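Local coordinates for protein flagellar assembly factor FliW (Geobacillus thermodenitrificans, PDB 5DMD) that probably binds CsrA and prevents it from repressing translation of targets such as flagellin, and probably binds flagellin during assembly of the flagellum, at residues A[21-26]-A[119-124]; A[65-70]-A[136-141]; A[82-87]-A[112-117]; A[92-97]-A[105-110]. The protein carries 1 engineered substitution. All blocks are in the same frame, centred on the assembly; numbering follows the deposited sequence.

Contact 1. Residues A[21-26]-A[119-124]; sequences RFEQGI and KRLGKQ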
loop_
_atom_site.group_PDB
_atom_site.type_symbol
_atom_site.label_atom_id
_atom_site.label_comp_id
_atom_site.label_asym_id
_atom_site.label_seq_id
_atom_site.Cartn_x
_atom_site.Cartn_y
_atom_site.Cartn_z
ATOM N N ARG A 21 6.465 -4.598 -10.044
ATOM C CA ARG A 21 7.380 -3.542 -10.450
ATOM C C ARG A 21 6.716 -2.185 -10.269
ATOM O O ARG A 21 5.595 -1.962 -10.742
ATOM C CB ARG A 21 7.816 -3.703 -11.906
ATOM C CG ARG A 21 8.760 -2.594 -12.349
ATOM C CD ARG A 21 9.272 -2.764 -13.772
ATOM N NE ARG A 21 10.354 -1.827 -14.058
ATOM C CZ ARG A 21 11.576 -1.901 -13.543
ATOM N NH1 ARG A 21 11.943 -2.910 -12.769
ATOM N NH2 ARG A 21 12.455 -0.941 -13.820
ATOM N N PHE A 22 7.408 -1.290 -9.571
ATOM C CA PHE A 22 7.028 0.112 -9.417
ATOM C C PHE A 22 8.012 0.902 -10.280
ATOM O O PHE A 22 9.131 1.194 -9.858
ATOM C CB PHE A 22 7.142 0.496 -7.940
ATOM C CG PHE A 22 5.983 0.036 -7.087
ATOM C CD1 PHE A 22 5.776 -1.298 -6.815
ATOM C CD2 PHE A 22 5.129 0.976 -6.530
ATOM C CE1 PHE A 22 4.719 -1.693 -6.020
ATOM C CE2 PHE A 22 4.071 0.590 -5.728
ATOM C CZ PHE A 22 3.865 -0.748 -5.473
ATOM N N GLU A 23 7.594 1.256 -11.495
ATOM C CA GLU A 23 8.542 1.818 -12.455
ATOM C C GLU A 23 9.091 3.171 -12.011
ATOM O O GLU A 23 10.220 3.530 -12.369
ATOM C CB GLU A 23 7.902 1.896 -13.838
ATOM C CG GLU A 23 7.642 0.519 -14.441
ATOM C CD GLU A 23 6.868 0.571 -15.744
ATOM O OE1 GLU A 23 6.357 1.654 -16.094
ATOM O OE2 GLU A 23 6.758 -0.480 -16.409
ATOM N N GLN A 24 8.341 3.923 -11.212
ATOM C CA GLN A 24 8.823 5.184 -10.667
ATOM C C GLN A 24 9.313 5.049 -9.239
ATOM O O GLN A 24 9.497 6.070 -8.563
ATOM C CB GLN A 24 7.726 6.255 -10.721
ATOM C CG GLN A 24 7.314 6.663 -12.118
ATOM C CD GLN A 24 6.295 7.783 -12.117
ATOM O OE1 GLN A 24 5.400 7.824 -11.274
ATOM N NE2 GLN A 24 6.435 8.707 -13.058
ATOM N N GLY A 25 9.524 3.824 -8.761
ATOM C CA GLY A 25 9.800 3.668 -7.350
ATOM C C GLY A 25 8.586 4.079 -6.535
ATOM O O GLY A 25 7.439 4.032 -6.999
ATOM N N ILE A 26 8.850 4.500 -5.302
ATOM C CA ILE A 26 7.819 5.127 -4.481
ATOM C C ILE A 26 8.342 6.491 -4.048
ATOM O O ILE A 26 9.566 6.694 -4.000
ATOM C CB ILE A 26 7.419 4.257 -3.278
ATOM C CG1 ILE A 26 8.642 3.941 -2.418
ATOM C CG2 ILE A 26 6.736 2.963 -3.755
ATOM C CD1 ILE A 26 8.326 3.113 -1.203
ATOM N N LYS A 119 -0.806 -7.470 -14.482
ATOM C CA LYS A 119 0.358 -6.913 -15.155
ATOM C C LYS A 119 1.536 -6.718 -14.208
ATOM O O LYS A 119 2.634 -6.382 -14.669
ATOM C CB LYS A 119 0.000 -5.566 -15.793
ATOM C CG LYS A 119 -0.954 -5.698 -16.984
ATOM C CD LYS A 119 -0.422 -6.683 -18.026
ATOM C CE LYS A 119 -0.656 -6.212 -19.461
ATOM N NZ LYS A 119 -1.630 -5.087 -19.551
ATOM N N ARG A 120 1.324 -6.904 -12.903
ATOM C CA ARG A 120 2.392 -6.778 -11.907
ATOM C C ARG A 120 3.035 -5.391 -11.919
ATOM O O ARG A 120 4.262 -5.258 -11.858
ATOM C CB ARG A 120 3.450 -7.877 -12.071
ATOM C CG ARG A 120 2.947 -9.294 -11.887
ATOM C CD ARG A 120 2.257 -9.502 -10.557
ATOM N NE ARG A 120 2.393 -10.887 -10.122
ATOM C CZ ARG A 120 1.401 -11.766 -10.091
ATOM N NH1 ARG A 120 0.170 -11.435 -10.450
ATOM N NH2 ARG A 120 1.649 -13.014 -9.696
ATOM N N LEU A 121 2.209 -4.348 -12.011
ATOM C CA LEU A 121 2.683 -2.971 -12.028
ATOM C C LEU A 121 2.058 -2.183 -10.883
ATOM O O LEU A 121 0.851 -2.276 -10.645
ATOM C CB LEU A 121 2.277 -2.291 -13.337
ATOM C CG LEU A 121 2.802 -2.886 -14.640
ATOM C CD1 LEU A 121 2.070 -2.258 -15.835
ATOM C CD2 LEU A 121 4.305 -2.685 -14.765
ATOM N N GLY A 122 2.866 -1.358 -10.211
ATOM C CA GLY A 122 2.394 -0.619 -9.054
ATOM C C GLY A 122 2.822 0.837 -9.081
ATOM O O GLY A 122 3.805 1.207 -9.721
ATOM N N LYS A 123 2.059 1.657 -8.360
ATOM C CA LYS A 123 2.385 3.063 -8.174
ATOM C C LYS A 123 1.803 3.509 -6.845
ATOM O O LYS A 123 0.716 3.068 -6.465
ATOM C CB LYS A 123 1.776 3.916 -9.300
ATOM C CG LYS A 123 2.056 5.422 -9.200
ATOM C CD LYS A 123 1.521 6.166 -10.421
ATOM C CE LYS A 123 1.823 7.655 -10.321
ATOM N NZ LYS A 123 1.222 8.418 -11.457
ATOM N N GLN A 124 2.519 4.379 -6.131
ATOM C CA GLN A 124 1.901 5.124 -5.038
ATOM C C GLN A 124 1.431 6.460 -5.588
ATOM O O GLN A 124 2.252 7.281 -6.018
ATOM C CB GLN A 124 2.837 5.334 -3.845
ATOM C CG GLN A 124 2.136 6.116 -2.735
ATOM C CD GLN A 124 2.852 6.082 -1.403
ATOM O OE1 GLN A 124 4.086 6.050 -1.344
ATOM N NE2 GLN A 124 2.084 6.090 -0.323
HETATM O O HOH W 1 4.789 0.811 -12.374
HETATM O O HOH W 2 5.620 3.432 -9.930
HETATM O O HOH W 3 5.056 5.039 -7.391
#
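With CG anti to its carbonyl carbon (chi1 -79°) and a chi2 of 69°, Phe22 swings one face of its ring over the backbone of Gly122. Gly122 CA stands 3.8 Å from the centroid of the Phe22 ring and almost on its normal, a CH-pi contact. A side chain at Gly122 would run into Phe22 CZ, so glycine is what allows so close an approach. Beside this, Arg21 N donates to Arg120 O (2.9 Å) and Gly122 N donates to Arg21 O (2.8 Å), each N-H reaching its oxygen from above the carbonyl plane. These bonds form a single beta bridge between Arg21, ending strand 20-21, and Leu121 at the start of strand 121-124, just where Arg120 and Leu121 make a G1 beta bulge opposite Asn116. Beyond the bridge the chain bends in a type I turn closed by Gly25 N to Phe22 O. Water fills in for strand pairing there: one molecule joins Glu23 N to Gly122 O, a second joins Gln24 N to the same oxygen, and a third passes from Gly25 O to Gln124 N. Lys123 runs out extended, its NZ bonded to Thr78 and Gln81 of helix 76-81.

Contact 2. Residues A[65-70]-A[136-141]; sequences SYFPTY and HRLFPE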
loop_
_atom_site.group_PDB
_atom_site.type_symbol
_atom_site.label_atom_id
_atom_site.label_comp_id
_atom_site.label_asym_id
_atom_site.label_seq_id
_atom_site.Cartn_x
_atom_site.Cartn_y
_atom_site.Cartn_z
ATOM N N SER A 65 -11.990 -2.178 4.099
ATOM C CA SER A 65 -12.225 -2.926 5.329
ATOM C C SER A 65 -12.436 -2.002 6.522
ATOM O O SER A 65 -13.168 -2.349 7.455
ATOM C CB SER A 65 -11.054 -3.873 5.581
ATOM O OG SER A 65 -9.828 -3.160 5.630
ATOM N N TYR A 66 -11.807 -0.825 6.511
ATOM C CA TYR A 66 -11.939 0.143 7.589
ATOM C C TYR A 66 -12.570 1.452 7.145
ATOM O O TYR A 66 -13.024 2.214 8.005
ATOM C CB TYR A 66 -10.564 0.458 8.208
ATOM C CG TYR A 66 -9.971 -0.672 9.032
ATOM C CD1 TYR A 66 -9.176 -1.637 8.431
ATOM C CD2 TYR A 66 -10.222 -0.776 10.388
ATOM C CE1 TYR A 66 -8.628 -2.671 9.171
ATOM C CE2 TYR A 66 -9.685 -1.810 11.139
ATOM C CZ TYR A 66 -8.888 -2.753 10.522
ATOM O OH TYR A 66 -8.344 -3.786 11.253
ATOM N N PHE A 67 -12.622 1.726 5.840
ATOM C CA PHE A 67 -13.054 3.010 5.294
ATOM C C PHE A 67 -14.013 2.691 4.162
ATOM O O PHE A 67 -13.653 2.757 2.974
ATOM C CB PHE A 67 -11.854 3.830 4.829
ATOM C CG PHE A 67 -10.877 4.118 5.929
ATOM C CD1 PHE A 67 -11.199 5.031 6.937
ATOM C CD2 PHE A 67 -9.680 3.434 5.999
ATOM C CE1 PHE A 67 -10.309 5.297 7.957
ATOM C CE2 PHE A 67 -8.786 3.692 7.025
ATOM C CZ PHE A 67 -9.105 4.616 8.003
ATOM N N PRO A 68 -15.246 2.326 4.501
ATOM C CA PRO A 68 -16.156 1.768 3.492
ATOM C C PRO A 68 -16.555 2.731 2.403
ATOM O O PRO A 68 -16.941 2.261 1.326
ATOM C CB PRO A 68 -17.375 1.329 4.304
ATOM C CG PRO A 68 -17.220 1.973 5.648
ATOM C CD PRO A 68 -15.763 2.168 5.870
ATOM N N THR A 69 -16.507 4.044 2.630
ATOM C CA THR A 69 -16.854 5.003 1.589
ATOM C C THR A 69 -15.639 5.528 0.831
ATOM O O THR A 69 -15.784 6.474 0.047
ATOM C CB THR A 69 -17.639 6.183 2.165
ATOM O OG1 THR A 69 -16.848 6.852 3.160
ATOM C CG2 THR A 69 -18.946 5.716 2.769
ATOM N N TYR A 70 -14.458 4.949 1.046
ATOM C CA TYR A 70 -13.263 5.394 0.336
ATOM C C TYR A 70 -13.498 5.325 -1.162
ATOM O O TYR A 70 -13.768 4.252 -1.709
ATOM C CB TYR A 70 -12.082 4.506 0.712
ATOM C CG TYR A 70 -10.730 5.021 0.244
ATOM C CD1 TYR A 70 -10.313 6.313 0.537
ATOM C CD2 TYR A 70 -9.874 4.199 -0.466
ATOM C CE1 TYR A 70 -9.072 6.774 0.113
ATOM C CE2 TYR A 70 -8.638 4.647 -0.883
ATOM C CZ TYR A 70 -8.238 5.931 -0.586
ATOM O OH TYR A 70 -6.999 6.362 -1.001
ATOM N N HIS A 136 -5.969 9.188 8.969
ATOM C CA HIS A 136 -7.353 8.897 9.328
ATOM C C HIS A 136 -7.319 7.722 10.295
ATOM O O HIS A 136 -6.792 6.658 9.952
ATOM C CB HIS A 136 -8.166 8.493 8.095
ATOM C CG HIS A 136 -8.424 9.607 7.123
ATOM N ND1 HIS A 136 -9.668 10.172 6.950
ATOM C CD2 HIS A 136 -7.608 10.220 6.233
ATOM C CE1 HIS A 136 -9.604 11.105 6.015
ATOM N NE2 HIS A 136 -8.364 11.151 5.562
ATOM N N ARG A 137 -7.884 7.906 11.494
ATOM C CA ARG A 137 -7.989 6.804 12.446
ATOM C C ARG A 137 -8.776 5.632 11.870
ATOM O O ARG A 137 -9.847 5.802 11.281
ATOM C CB ARG A 137 -8.671 7.253 13.744
ATOM C CG ARG A 137 -7.810 8.068 14.694
ATOM C CD ARG A 137 -8.597 8.482 15.955
ATOM N NE ARG A 137 -9.120 7.331 16.683
ATOM C CZ ARG A 137 -8.454 6.677 17.627
ATOM N NH1 ARG A 137 -7.216 7.012 17.958
ATOM N NH2 ARG A 137 -9.035 5.646 18.236
ATOM N N LEU A 138 -8.256 4.424 12.102
ATOM C CA LEU A 138 -8.982 3.209 11.742
ATOM C C LEU A 138 -10.140 2.940 12.690
ATOM O O LEU A 138 -11.075 2.222 12.327
ATOM C CB LEU A 138 -8.045 2.001 11.773
ATOM C CG LEU A 138 -7.236 1.698 10.511
ATOM C CD1 LEU A 138 -6.274 2.830 10.161
ATOM C CD2 LEU A 138 -6.475 0.393 10.718
ATOM N N PHE A 139 -10.073 3.451 13.916
ATOM C CA PHE A 139 -11.051 3.132 14.942
ATOM C C PHE A 139 -11.636 4.408 15.527
ATOM O O PHE A 139 -10.970 5.449 15.562
ATOM C CB PHE A 139 -10.397 2.326 16.079
ATOM C CG PHE A 139 -9.750 1.052 15.611
ATOM C CD1 PHE A 139 -10.484 -0.120 15.513
ATOM C CD2 PHE A 139 -8.411 1.025 15.281
ATOM C CE1 PHE A 139 -9.891 -1.292 15.074
ATOM C CE2 PHE A 139 -7.810 -0.143 14.841
ATOM C CZ PHE A 139 -8.552 -1.303 14.740
ATOM N N PRO A 140 -12.881 4.360 15.992
ATOM C CA PRO A 140 -13.452 5.541 16.644
ATOM C C PRO A 140 -12.668 5.903 17.898
ATOM O O PRO A 140 -11.930 5.099 18.465
ATOM C CB PRO A 140 -14.885 5.113 16.980
ATOM C CG PRO A 140 -14.848 3.625 16.997
ATOM C CD PRO A 140 -13.803 3.211 16.005
ATOM N N GLU A 141 -12.807 7.152 18.309
ATOM C CA GLU A 141 -12.145 7.601 19.523
ATOM C C GLU A 141 -12.747 6.896 20.736
ATOM O O GLU A 141 -13.963 6.712 20.822
ATOM C CB GLU A 141 -12.339 9.109 19.657
ATOM C CG GLU A 141 -11.481 9.931 18.703
ATOM C CD GLU A 141 -10.021 9.978 19.116
ATOM O OE1 GLU A 141 -9.252 10.741 18.492
ATOM O OE2 GLU A 141 -9.637 9.271 20.070
HETATM O O HOH W 4 -13.171 2.258 10.599
#
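Tyr66 has one face of its ring over Leu138, whose CD2 sits 3.8 Å from the ring centroid and almost exactly on its normal, a CH-pi contact. The cluster lies at the end of the short strand 136-137, an antiparallel partner of strand 106-116 in the main sheet, where the loop between strand 57-61 and helix 76-81 packs against it. Phe139 follows at the rim of the same ring: the edge of Tyr66 is directed at the face of Phe139 in an offset edge-to-face pair, planes at 76°, with Tyr66 CE2 and Phe139 CZ 3.8 Å apart. An alanine at Tyr66 would remove the ring from both partners and would probably leave Leu138 and Phe139 less firmly packed against the loop. Phe67 comes in edge first. Its CE1 lies 3.4 Å from Arg137 O, near the plane of the ring, while CZ touches Leu138 CD1 at 4.0 Å, so the two branches of Leu138 are divided between the two aromatic rings. Tyr66 CB lies over one face of Phe67, toward its rim, and Phe67 also packs on Ala107 and Leu109 of strand 106-116. The polar link across the contact is a water that donates to both Tyr66 O, at 2.6 Å, and Leu138 O, at 2.7 Å.

Contact 3. Residues A[82-87]-A[112-117]; sequences LQITGE and PIVINV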
loop_
_atom_site.group_PDB
_atom_site.type_symbol
_atom_site.label_atom_id
_atom_site.label_comp_id
_atom_site.label_asym_id
_atom_site.label_seq_id
_atom_site.Cartn_x
_atom_site.Cartn_y
_atom_site.Cartn_z
ATOM N N LEU A 82 -0.154 2.316 -15.497
ATOM C CA LEU A 82 -0.454 1.016 -14.925
ATOM C C LEU A 82 -1.295 0.143 -15.845
ATOM O O LEU A 82 -1.693 -0.956 -15.438
ATOM C CB LEU A 82 -1.183 1.204 -13.601
ATOM C CG LEU A 82 -0.353 1.864 -12.513
ATOM C CD1 LEU A 82 -1.163 1.968 -11.262
ATOM C CD2 LEU A 82 0.937 1.095 -12.226
ATOM N N GLN A 83 -1.581 0.615 -17.061
ATOM C CA GLN A 83 -2.348 -0.144 -18.059
ATOM C C GLN A 83 -3.709 -0.596 -17.529
ATOM O O GLN A 83 -4.133 -1.733 -17.741
ATOM C CB GLN A 83 -1.538 -1.307 -18.639
ATOM C CG GLN A 83 -0.195 -0.861 -19.204
ATOM C CD GLN A 83 0.457 -1.906 -20.085
ATOM O OE1 GLN A 83 0.313 -3.106 -19.854
ATOM N NE2 GLN A 83 1.183 -1.452 -21.101
ATOM N N ILE A 84 -4.409 0.307 -16.851
ATOM C CA ILE A 84 -5.685 -0.003 -16.213
ATOM C C ILE A 84 -6.808 0.286 -17.200
ATOM O O ILE A 84 -6.928 1.408 -17.707
ATOM C CB ILE A 84 -5.866 0.806 -14.920
ATOM C CG1 ILE A 84 -4.867 0.352 -13.851
ATOM C CG2 ILE A 84 -7.288 0.673 -14.394
ATOM C CD1 ILE A 84 -4.659 1.357 -12.744
ATOM N N THR A 85 -7.638 -0.728 -17.473
ATOM C CA THR A 85 -8.796 -0.576 -18.351
ATOM C C THR A 85 -10.100 -0.423 -17.584
ATOM O O THR A 85 -11.076 0.096 -18.138
ATOM C CB THR A 85 -8.937 -1.801 -19.268
ATOM O OG1 THR A 85 -9.300 -2.948 -18.488
ATOM C CG2 THR A 85 -7.619 -2.091 -19.970
ATOM N N GLY A 86 -10.137 -0.866 -16.335
ATOM C CA GLY A 86 -11.342 -0.835 -15.529
ATOM C C GLY A 86 -10.988 -1.266 -14.126
ATOM O O GLY A 86 -9.865 -1.698 -13.851
ATOM N N GLU A 87 -11.962 -1.147 -13.227
ATOM C CA GLU A 87 -11.654 -1.425 -11.830
ATOM C C GLU A 87 -11.329 -2.895 -11.579
ATOM O O GLU A 87 -10.664 -3.202 -10.586
ATOM C CB GLU A 87 -12.746 -0.893 -10.899
ATOM C CG GLU A 87 -12.626 0.616 -10.629
ATOM C CD GLU A 87 -11.249 1.033 -10.118
ATOM O OE1 GLU A 87 -10.818 0.510 -9.066
ATOM O OE2 GLU A 87 -10.598 1.885 -10.767
ATOM N N PRO A 112 -2.793 6.331 -1.786
ATOM C CA PRO A 112 -2.951 4.878 -1.902
ATOM C C PRO A 112 -1.905 4.225 -2.797
ATOM O O PRO A 112 -1.343 4.841 -3.715
ATOM C CB PRO A 112 -4.355 4.724 -2.509
ATOM C CG PRO A 112 -4.527 5.954 -3.318
ATOM C CD PRO A 112 -3.852 7.055 -2.518
ATOM N N ILE A 113 -1.655 2.950 -2.504
ATOM C CA ILE A 113 -0.902 2.052 -3.380
ATOM C C ILE A 113 -1.883 1.426 -4.367
ATOM O O ILE A 113 -2.877 0.813 -3.959
ATOM C CB ILE A 113 -0.196 0.958 -2.558
ATOM C CG1 ILE A 113 0.818 1.559 -1.568
ATOM C CG2 ILE A 113 0.469 -0.072 -3.481
ATOM C CD1 ILE A 113 2.052 2.140 -2.238
ATOM N N VAL A 114 -1.589 1.542 -5.658
ATOM C CA VAL A 114 -2.472 1.090 -6.725
ATOM C C VAL A 114 -1.702 0.076 -7.549
ATOM O O VAL A 114 -0.621 0.388 -8.058
ATOM C CB VAL A 114 -2.910 2.265 -7.613
ATOM C CG1 VAL A 114 -3.827 1.777 -8.724
ATOM C CG2 VAL A 114 -3.565 3.356 -6.765
ATOM N N ILE A 115 -2.256 -1.129 -7.702
ATOM C CA ILE A 115 -1.569 -2.207 -8.400
ATOM C C ILE A 115 -2.468 -2.769 -9.492
ATOM O O ILE A 115 -3.624 -3.123 -9.228
ATOM C CB ILE A 115 -1.141 -3.315 -7.420
ATOM C CG1 ILE A 115 -0.090 -2.761 -6.453
ATOM C CG2 ILE A 115 -0.622 -4.543 -8.175
ATOM C CD1 ILE A 115 0.298 -3.712 -5.339
ATOM N N ASN A 116 -1.940 -2.854 -10.714
ATOM C CA ASN A 116 -2.541 -3.695 -11.741
ATOM C C ASN A 116 -2.046 -5.107 -11.471
ATOM O O ASN A 116 -0.878 -5.424 -11.721
ATOM C CB ASN A 116 -2.164 -3.232 -13.148
ATOM C CG ASN A 116 -2.845 -4.064 -14.237
ATOM O OD1 ASN A 116 -3.078 -5.262 -14.067
ATOM N ND2 ASN A 116 -3.151 -3.433 -15.364
ATOM N N VAL A 117 -2.933 -5.947 -10.937
ATOM C CA VAL A 117 -2.507 -7.240 -10.404
ATOM C C VAL A 117 -1.929 -8.121 -11.505
ATOM O O VAL A 117 -0.831 -8.669 -11.365
ATOM C CB VAL A 117 -3.668 -7.934 -9.672
ATOM C CG1 VAL A 117 -3.200 -9.248 -9.087
ATOM C CG2 VAL A 117 -4.208 -7.037 -8.572
#
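Asn116 ND2 donates to Leu82 O at 2.9 Å, with the donor in the plane of the carbonyl and the oxygen close to the plane of the side-chain amide. Gln83 O is also near, 3.1 Å from Asn116 ND2, but the angle is too poor for a bond. Alongside, Leu82 CD1 rests on Val114 CG1 at 3.7 Å, and Ile84 crosses Val114 at about a right angle to touch the same methyl with its CD1 at 4.1 Å. The accepting carbonyl comes just after helix 76-81, where Gln83 takes positive phi (55°) in a Schellman motif; an N-H at the C-terminal end of a helix would probably be favoured electrostatically. Strand 106-116 turns Val114 and Asn116 toward this loop and Ile115 away from it. With CG anti to the backbone N (chi1 -177°), the Asn116 amide is carried out to the helix end, and its OD1 accepts from Lys119 N, which fixes the rotation of the group. An alanine at Asn116 would lose both bonds and would probably loosen the helix end from the strand. One shell further out, Gln83 OE1 is bonded to Lys119 NZ, and Leu82 packs on Leu121 and Lys123 of strand 121-124.

Contact 4. Residues A[92-97]-A[105-110]; sequences LYVILT and TTANLQ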
loop_
_atom_site.group_PDB
_atom_site.type_symbol
_atom_site.label_atom_id
_atom_site.label_comp_id
_atom_site.label_asym_id
_atom_site.label_seq_id
_atom_site.Cartn_x
_atom_site.Cartn_y
_atom_site.Cartn_z
ATOM N N LEU A 92 -6.274 -2.045 -4.541
ATOM C CA LEU A 92 -5.964 -0.817 -3.832
ATOM C C LEU A 92 -5.572 -1.130 -2.394
ATOM O O LEU A 92 -6.170 -1.998 -1.745
ATOM C CB LEU A 92 -7.180 0.113 -3.784
ATOM C CG LEU A 92 -7.671 0.839 -5.036
ATOM C CD1 LEU A 92 -8.888 1.689 -4.681
ATOM C CD2 LEU A 92 -6.581 1.686 -5.672
ATOM N N TYR A 93 -4.596 -0.388 -1.885
ATOM C CA TYR A 93 -4.142 -0.521 -0.506
ATOM C C TYR A 93 -3.834 0.867 0.011
ATOM O O TYR A 93 -3.507 1.770 -0.765
ATOM C CB TYR A 93 -2.851 -1.354 -0.397
ATOM C CG TYR A 93 -2.996 -2.747 -0.977
ATOM C CD1 TYR A 93 -3.571 -3.768 -0.239
ATOM C CD2 TYR A 93 -2.576 -3.026 -2.268
ATOM C CE1 TYR A 93 -3.726 -5.034 -0.773
ATOM C CE2 TYR A 93 -2.725 -4.293 -2.811
ATOM C CZ TYR A 93 -3.293 -5.288 -2.062
ATOM O OH TYR A 93 -3.431 -6.548 -2.611
ATOM N N VAL A 94 -3.925 1.031 1.330
ATOM C CA VAL A 94 -3.393 2.228 1.978
ATOM C C VAL A 94 -2.393 1.819 3.050
ATOM O O VAL A 94 -2.499 0.746 3.654
ATOM C CB VAL A 94 -4.486 3.153 2.552
ATOM C CG1 VAL A 94 -5.283 3.812 1.416
ATOM C CG2 VAL A 94 -5.405 2.380 3.498
ATOM N N ILE A 95 -1.429 2.685 3.293
ATOM C CA ILE A 95 -0.354 2.400 4.238
ATOM C C ILE A 95 -0.719 2.892 5.624
ATOM O O ILE A 95 -1.182 4.022 5.800
ATOM C CB ILE A 95 0.971 3.005 3.751
ATOM C CG1 ILE A 95 1.339 2.387 2.411
ATOM C CG2 ILE A 95 2.103 2.781 4.770
ATOM C CD1 ILE A 95 2.557 2.988 1.773
ATOM N N LEU A 96 -0.468 2.053 6.623
ATOM C CA LEU A 96 -0.747 2.390 8.006
ATOM C C LEU A 96 0.457 3.017 8.688
ATOM O O LEU A 96 1.610 2.670 8.417
ATOM C CB LEU A 96 -1.152 1.140 8.788
ATOM C CG LEU A 96 -2.337 0.319 8.281
ATOM C CD1 LEU A 96 -2.687 -0.764 9.306
ATOM C CD2 LEU A 96 -3.541 1.216 7.998
ATOM N N THR A 97 0.171 3.933 9.605
ATOM C CA THR A 97 1.136 4.379 10.602
ATOM C C THR A 97 0.693 3.690 11.883
ATOM O O THR A 97 -0.271 4.111 12.528
ATOM C CB THR A 97 1.118 5.897 10.719
ATOM O OG1 THR A 97 1.463 6.456 9.446
ATOM C CG2 THR A 97 2.149 6.361 11.740
ATOM N N THR A 105 -3.946 3.536 15.556
ATOM C CA THR A 105 -3.327 3.476 14.237
ATOM C C THR A 105 -4.134 4.300 13.236
ATOM O O THR A 105 -5.367 4.366 13.301
ATOM C CB THR A 105 -3.251 2.019 13.791
ATOM O OG1 THR A 105 -2.322 1.327 14.641
ATOM C CG2 THR A 105 -2.820 1.875 12.331
ATOM N N THR A 106 -3.424 4.941 12.310
ATOM C CA THR A 106 -4.039 5.726 11.252
ATOM C C THR A 106 -3.622 5.196 9.888
ATOM O O THR A 106 -2.653 4.447 9.759
ATOM C CB THR A 106 -3.650 7.207 11.350
ATOM O OG1 THR A 106 -2.227 7.344 11.250
ATOM C CG2 THR A 106 -4.124 7.795 12.670
ATOM N N ALA A 107 -4.368 5.615 8.871
ATOM C CA ALA A 107 -4.058 5.321 7.480
ATOM C C ALA A 107 -3.916 6.615 6.685
ATOM O O ALA A 107 -4.598 7.606 6.956
ATOM C CB ALA A 107 -5.173 4.486 6.848
ATOM N N ASN A 108 -3.025 6.599 5.689
ATOM C CA ASN A 108 -2.875 7.720 4.759
ATOM C C ASN A 108 -3.792 7.470 3.566
ATOM O O ASN A 108 -3.433 6.754 2.629
ATOM C CB ASN A 108 -1.417 7.905 4.334
ATOM C CG ASN A 108 -1.213 9.148 3.473
ATOM O OD1 ASN A 108 -2.144 9.634 2.830
ATOM N ND2 ASN A 108 0.003 9.687 3.480
ATOM N N LEU A 109 -4.989 8.068 3.606
ATOM C CA LEU A 109 -5.942 7.936 2.512
ATOM C C LEU A 109 -5.618 8.842 1.327
ATOM O O LEU A 109 -6.172 8.638 0.236
ATOM C CB LEU A 109 -7.362 8.202 3.026
ATOM C CG LEU A 109 -7.812 7.295 4.171
ATOM C CD1 LEU A 109 -9.275 7.564 4.487
ATOM C CD2 LEU A 109 -7.581 5.827 3.838
ATOM N N GLN A 110 -4.716 9.814 1.498
ATOM C CA GLN A 110 -4.332 10.678 0.388
ATOM C C GLN A 110 -3.429 9.981 -0.619
ATOM O O GLN A 110 -3.382 10.406 -1.778
ATOM C CB GLN A 110 -3.611 11.927 0.911
ATOM C CG GLN A 110 -3.430 13.020 -0.137
ATOM C CD GLN A 110 -2.420 14.082 0.276
ATOM O OE1 GLN A 110 -2.042 14.184 1.441
ATOM N NE2 GLN A 110 -1.990 14.890 -0.686
HETATM O O HOH W 5 -1.270 5.235 1.896
#
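Peptide planes are the flat groups that meet here. Asn108 N points at Ile95 O nearly along the C=O axis, 3.2 Å away, whereas Thr97 N reaches Thr106 O (2.9 Å) from above the carbonyl plane. Thr106 N returns a longer bond of 3.3 Å to Thr97 O, likewise from above the plane. The two bonds between Thr97 and Thr106 mark an antiparallel hydrogen-bonded pair, and Leu96 with Ala107 is the non-hydrogen-bonded pair beside it, in the beta hairpin of strands 90-97 and 106-116. On the face bearing Leu96 and Ala107 the side chains pack together: Leu96 CD2 meets Ala107 CB at 3.8 Å, and the chi1 of Val94 (-69°) sets its CG2 against the same methyl and its CG1 against Leu109 CD2 at 3.9 Å. Thr97 and Thr106 occupy the other face, with Thr97 CB 3.7 Å from Thr106 OG1. Next to Asn108 a water accepts from Ile95 N and donates to Asn108 O, linking the two backbones. Strand 57-61 pairs with the other edge of 90-97, its Ile61 touching Val94 and Leu96, while strand 136-137 pairs with 106-116 through Ala107 and His136.

Strand 106-116 ties the four contacts together: contacts 3 and 4 lie on it, their centres about 17 Å apart, and its neighbours 121-124 and 136-137 carry contacts 1 and 2. Contacts 1 and 3 meet at the end of that strand that turns into 121-124, centres about 10 Å apart, where Leu121 O lies 2.9 Å from Asn116 N. Contacts 2 and 4 are as close at its start, with Tyr70 OH 2.7 Å from Leu109 O. Contacts 1 and 2 do not touch; their centres are about 26 Å apart, on opposite sides of the chain's centre. Along the sequence, contact 4 nests inside contact 3, which nests inside both others, whose segments alternate.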